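PDB 6KR6: protein piwi from Drosophila melanogaster, which binds piRNAs, the 24 to 30 nucleotide RNAs derived mainly from transposons, and uses them to repress transposable elements during meiosis. Local coordinates for residues L166-E178 and R375-W389. Sequence-based numbering, arbitrary orientation.
Sequences LILRRSMKGLNLE and RLQNTPESVKVLRDW
Ser171 O takes two donors from opposite faces of its carbonyl plane: Ser382 OG across the contact, 2.7 Å away, and the backbone Gly174 N, three residues on. This is the polar centre of a nearly antiparallel helix pair that joins the end of helix 158-172 to helices 362-378 and 380-388 of this Argonaute-family protein; the axes of segments 166-172 and 380-388 run at 155°, 8.2 Å apart at closest approach. A second bond returns from Ser171 OG to Ser382 O; with OG anti to the backbone N (chi1 -176°), the hydroxyl meets that oxygen from above the carbonyl plane, and Leu386 N donates to the same oxygen. The backbones come closest beside this serine pair, Gly174 CA lying 4.3 Å from Ser382 CA. Beyond it, Leu175 fits between Leu376 and Thr379: CD1 meets Leu376 CD1, while CD2 lies by Thr379 OG1, which is bonded to Arg375 O. The extended Arg375 reaches Leu175 O through NH2 in a weak bond, with Leu177 over one guanidinium face. Leu376 and Leu386 also touch Leu393 of strand 392-405. At the far end Ile167 CD1 makes a CH-pi contact over the Trp389 six-membered ring, 3.4 Å from its centroid and 9° off the normal.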
loop_
_atom_site.group_PDB
_atom_site.type_symbol
_atom_site.label_atom_id
_atom_site.label_comp_id
_atom_site.label_asym_id
_atom_site.label_seq_id
_atom_site.Cartn_x
_atom_site.Cartn_y
_atom_site.Cartn_z
ATOM N N LEU A 166 12.736 22.025 1.899
ATOM C CA LEU A 166 12.508 23.130 2.826
ATOM C C LEU A 166 11.955 24.354 2.102
ATOM O O LEU A 166 11.065 25.040 2.620
ATOM C CB LEU A 166 13.799 23.473 3.567
ATOM C CG LEU A 166 13.940 22.844 4.955
ATOM C CD1 LEU A 166 12.840 23.345 5.880
ATOM C CD2 LEU A 166 13.920 21.325 4.873
ATOM N N ILE A 167 12.456 24.632 0.896
ATOM C CA ILE A 167 11.950 25.762 0.117
ATOM C C ILE A 167 10.478 25.559 -0.221
ATOM O O ILE A 167 9.648 26.466 -0.066
ATOM C CB ILE A 167 12.796 25.957 -1.155
ATOM C CG1 ILE A 167 14.208 26.424 -0.797
ATOM C CG2 ILE A 167 12.120 26.935 -2.104
ATOM C CD1 ILE A 167 15.153 26.458 -1.975
ATOM N N LEU A 168 10.130 24.358 -0.688
ATOM C CA LEU A 168 8.745 24.092 -1.058
ATOM C C LEU A 168 7.826 24.107 0.156
ATOM O O LEU A 168 6.677 24.537 0.045
ATOM C CB LEU A 168 8.643 22.761 -1.800
ATOM C CG LEU A 168 9.315 22.750 -3.174
ATOM C CD1 LEU A 168 9.032 21.447 -3.902
ATOM C CD2 LEU A 168 8.869 23.945 -4.005
ATOM N N ARG A 169 8.307 23.661 1.319
ATOM C CA ARG A 169 7.497 23.756 2.531
ATOM C C ARG A 169 7.281 25.209 2.934
ATOM O O ARG A 169 6.174 25.594 3.338
ATOM C CB ARG A 169 8.154 22.975 3.670
ATOM C CG ARG A 169 8.132 21.463 3.497
ATOM C CD ARG A 169 8.704 20.762 4.722
ATOM N NE ARG A 169 7.885 20.994 5.908
ATOM C CZ ARG A 169 8.195 20.569 7.129
ATOM N NH1 ARG A 169 9.315 19.890 7.333
ATOM N NH2 ARG A 169 7.385 20.828 8.147
ATOM N N ARG A 170 8.329 26.031 2.829
ATOM C CA ARG A 170 8.184 27.461 3.087
ATOM C C ARG A 170 7.154 28.082 2.153
ATOM O O ARG A 170 6.394 28.972 2.556
ATOM C CB ARG A 170 9.539 28.151 2.934
ATOM C CG ARG A 170 9.563 29.618 3.328
ATOM C CD ARG A 170 10.955 30.199 3.125
ATOM N NE ARG A 170 11.003 31.636 3.378
ATOM C CZ ARG A 170 12.080 32.390 3.188
ATOM N NH1 ARG A 170 13.202 31.842 2.739
ATOM N NH2 ARG A 170 12.037 33.690 3.442
ATOM N N SER A 171 7.109 27.623 0.900
ATOM C CA SER A 171 6.099 28.123 -0.031
ATOM C C SER A 171 4.703 27.648 0.360
ATOM O O SER A 171 3.748 28.434 0.373
ATOM C CB SER A 171 6.437 27.687 -1.459
ATOM O OG SER A 171 5.516 28.240 -2.385
ATOM N N MET A 172 4.564 26.355 0.678
ATOM C CA MET A 172 3.276 25.817 1.107
ATOM C C MET A 172 2.744 26.546 2.331
ATOM O O MET A 172 1.527 26.609 2.537
ATOM C CB MET A 172 3.391 24.322 1.414
ATOM C CG MET A 172 3.865 23.461 0.260
ATOM S SD MET A 172 2.910 23.670 -1.249
ATOM C CE MET A 172 3.798 22.567 -2.344
ATOM N N LYS A 173 3.642 27.084 3.162
ATOM C CA LYS A 173 3.206 27.847 4.328
ATOM C C LYS A 173 2.346 29.042 3.935
ATOM O O LYS A 173 1.487 29.469 4.715
ATOM C CB LYS A 173 4.419 28.311 5.135
ATOM N N GLY A 174 2.554 29.591 2.735
ATOM C CA GLY A 174 1.749 30.719 2.297
ATOM C C GLY A 174 0.285 30.372 2.110
ATOM O O GLY A 174 -0.587 31.229 2.283
ATOM N N LEU A 175 -0.007 29.119 1.759
ATOM C CA LEU A 175 -1.388 28.681 1.600
ATOM C C LEU A 175 -2.124 28.563 2.927
ATOM O O LEU A 175 -3.351 28.424 2.921
ATOM C CB LEU A 175 -1.432 27.338 0.871
ATOM C CG LEU A 175 -0.704 27.293 -0.470
ATOM C CD1 LEU A 175 -0.988 25.981 -1.180
ATOM C CD2 LEU A 175 -1.116 28.476 -1.322
ATOM N N ASN A 176 -1.406 28.615 4.047
ATOM C CA ASN A 176 -1.979 28.491 5.385
ATOM C C ASN A 176 -2.811 27.214 5.505
ATOM O O ASN A 176 -4.001 27.231 5.827
ATOM C CB ASN A 176 -2.801 29.729 5.750
ATOM C CG ASN A 176 -3.136 29.787 7.227
ATOM O OD1 ASN A 176 -2.498 29.124 8.045
ATOM N ND2 ASN A 176 -4.140 30.582 7.576
ATOM N N LEU A 177 -2.155 26.094 5.223
ATOM C CA LEU A 177 -2.737 24.773 5.396
ATOM C C LEU A 177 -1.927 24.010 6.433
ATOM O O LEU A 177 -0.706 24.174 6.518
ATOM C CB LEU A 177 -2.768 23.995 4.074
ATOM C CG LEU A 177 -3.584 24.608 2.933
ATOM C CD1 LEU A 177 -3.620 23.675 1.731
ATOM C CD2 LEU A 177 -4.990 24.944 3.401
ATOM N N GLU A 178 -2.612 23.191 7.227
ATOM C CA GLU A 178 -1.935 22.366 8.217
ATOM C C GLU A 178 -0.945 21.437 7.526
ATOM O O GLU A 178 -1.337 20.571 6.738
ATOM C CB GLU A 178 -2.955 21.564 9.022
ATOM N N ARG A 375 -4.792 27.922 -6.941
ATOM C CA ARG A 375 -4.830 28.500 -5.601
ATOM C C ARG A 375 -3.431 28.865 -5.126
ATOM O O ARG A 375 -3.197 29.980 -4.643
ATOM C CB ARG A 375 -5.488 27.534 -4.616
ATOM C CG ARG A 375 -5.233 27.920 -3.166
ATOM C CD ARG A 375 -5.935 27.006 -2.180
ATOM N NE ARG A 375 -5.729 27.465 -0.809
ATOM C CZ ARG A 375 -6.352 26.966 0.253
ATOM N NH1 ARG A 375 -7.231 25.984 0.110
ATOM N NH2 ARG A 375 -6.098 27.453 1.459
ATOM N N LEU A 376 -2.485 27.931 -5.246
ATOM C CA LEU A 376 -1.113 28.239 -4.855
ATOM C C LEU A 376 -0.531 29.355 -5.712
ATOM O O LEU A 376 0.282 30.153 -5.231
ATOM C CB LEU A 376 -0.243 26.985 -4.938
ATOM C CG LEU A 376 1.189 27.100 -4.407
ATOM C CD1 LEU A 376 1.590 25.827 -3.697
ATOM C CD2 LEU A 376 2.168 27.397 -5.531
ATOM N N GLN A 377 -0.948 29.438 -6.976
ATOM C CA GLN A 377 -0.417 30.454 -7.875
ATOM C C GLN A 377 -0.981 31.835 -7.564
ATOM O O GLN A 377 -0.300 32.843 -7.783
ATOM C CB GLN A 377 -0.721 30.066 -9.321
ATOM C CG GLN A 377 0.165 30.736 -10.355
ATOM C CD GLN A 377 1.520 30.066 -10.487
ATOM O OE1 GLN A 377 1.857 29.160 -9.725
ATOM N NE2 GLN A 377 2.302 30.506 -11.465
ATOM N N ASN A 378 -2.216 31.904 -7.068
ATOM C CA ASN A 378 -2.823 33.191 -6.750
ATOM C C ASN A 378 -2.423 33.707 -5.375
ATOM O O ASN A 378 -2.505 34.917 -5.136
ATOM C CB ASN A 378 -4.347 33.093 -6.839
ATOM C CG ASN A 378 -4.832 32.798 -8.245
ATOM O OD1 ASN A 378 -4.203 33.194 -9.227
ATOM N ND2 ASN A 378 -5.956 32.097 -8.350
ATOM N N THR A 379 -1.995 32.832 -4.478
ATOM C CA THR A 379 -1.582 33.256 -3.145
ATOM C C THR A 379 -0.268 34.022 -3.232
ATOM O O THR A 379 0.751 33.438 -3.624
ATOM C CB THR A 379 -1.432 32.050 -2.221
ATOM O OG1 THR A 379 -2.692 31.377 -2.100
ATOM C CG2 THR A 379 -0.962 32.491 -0.839
ATOM N N PRO A 380 -0.238 35.312 -2.882
ATOM C CA PRO A 380 1.021 36.064 -2.986
ATOM C C PRO A 380 2.065 35.631 -1.979
ATOM O O PRO A 380 3.260 35.823 -2.230
ATOM C CB PRO A 380 0.581 37.513 -2.742
ATOM C CG PRO A 380 -0.614 37.381 -1.860
ATOM C CD PRO A 380 -1.324 36.126 -2.309
ATOM N N GLU A 381 1.657 35.039 -0.854
ATOM C CA GLU A 381 2.622 34.623 0.157
ATOM C C GLU A 381 3.460 33.445 -0.328
ATOM O O GLU A 381 4.673 33.402 -0.093
ATOM C CB GLU A 381 1.887 34.283 1.453
ATOM C CG GLU A 381 0.910 35.370 1.889
ATOM C CD GLU A 381 0.068 34.972 3.086
ATOM O OE1 GLU A 381 0.055 33.775 3.438
ATOM O OE2 GLU A 381 -0.581 35.863 3.676
ATOM N N SER A 382 2.834 32.484 -1.012
ATOM C CA SER A 382 3.586 31.368 -1.579
ATOM C C SER A 382 4.396 31.810 -2.791
ATOM O O SER A 382 5.550 31.391 -2.967
ATOM C CB SER A 382 2.633 30.236 -1.962
ATOM O OG SER A 382 1.806 29.875 -0.872
ATOM N N VAL A 383 3.802 32.652 -3.640
ATOM C CA VAL A 383 4.483 33.125 -4.841
ATOM C C VAL A 383 5.706 33.955 -4.478
ATOM O O VAL A 383 6.713 33.931 -5.194
ATOM C CB VAL A 383 3.498 33.910 -5.730
ATOM C CG1 VAL A 383 4.229 34.641 -6.845
ATOM C CG2 VAL A 383 2.466 32.964 -6.312
ATOM N N LYS A 384 5.653 34.683 -3.362
ATOM C CA LYS A 384 6.814 35.449 -2.922
ATOM C C LYS A 384 7.986 34.531 -2.602
ATOM O O LYS A 384 9.116 34.760 -3.053
ATOM C CB LYS A 384 6.445 36.301 -1.707
ATOM N N VAL A 385 7.730 33.478 -1.820
ATOM C CA VAL A 385 8.778 32.517 -1.489
ATOM C C VAL A 385 9.312 31.857 -2.752
ATOM O O VAL A 385 10.528 31.694 -2.919
ATOM C CB VAL A 385 8.249 31.472 -0.488
ATOM C CG1 VAL A 385 9.265 30.358 -0.292
ATOM C CG2 VAL A 385 7.913 32.132 0.840
ATOM N N LEU A 386 8.417 31.474 -3.667
ATOM C CA LEU A 386 8.864 30.818 -4.893
ATOM C C LEU A 386 9.730 31.746 -5.740
ATOM O O LEU A 386 10.763 31.327 -6.275
ATOM C CB LEU A 386 7.662 30.327 -5.696
ATOM C CG LEU A 386 7.020 29.022 -5.225
ATOM C CD1 LEU A 386 5.878 28.634 -6.148
ATOM C CD2 LEU A 386 8.055 27.910 -5.151
ATOM N N ARG A 387 9.330 33.012 -5.866
ATOM C CA ARG A 387 10.038 33.933 -6.746
ATOM C C ARG A 387 11.359 34.394 -6.147
ATOM O O ARG A 387 12.306 34.674 -6.892
ATOM C CB ARG A 387 9.152 35.139 -7.062
ATOM N N ASP A 388 11.445 34.485 -4.815
ATOM C CA ASP A 388 12.686 34.934 -4.189
ATOM C C ASP A 388 13.858 34.029 -4.542
ATOM O O ASP A 388 15.005 34.490 -4.593
ATOM C CB ASP A 388 12.510 35.010 -2.673
ATOM N N TRP A 389 13.596 32.750 -4.795
ATOM C CA TRP A 389 14.629 31.813 -5.211
ATOM C C TRP A 389 14.765 31.720 -6.724
ATOM O O TRP A 389 15.537 30.886 -7.211
ATOM C CB TRP A 389 14.341 30.427 -4.627
ATOM C CG TRP A 389 14.537 30.364 -3.148
ATOM C CD1 TRP A 389 13.648 30.745 -2.186
ATOM C CD2 TRP A 389 15.701 29.896 -2.457
ATOM N NE1 TRP A 389 14.186 30.542 -0.938
ATOM C CE2 TRP A 389 15.445 30.020 -1.078
ATOM C CE3 TRP A 389 16.933 29.382 -2.873
ATOM C CZ2 TRP A 389 16.375 29.648 -0.110
ATOM C CZ3 TRP A 389 17.855 29.014 -1.911
ATOM C CH2 TRP A 389 17.572 29.149 -0.546
#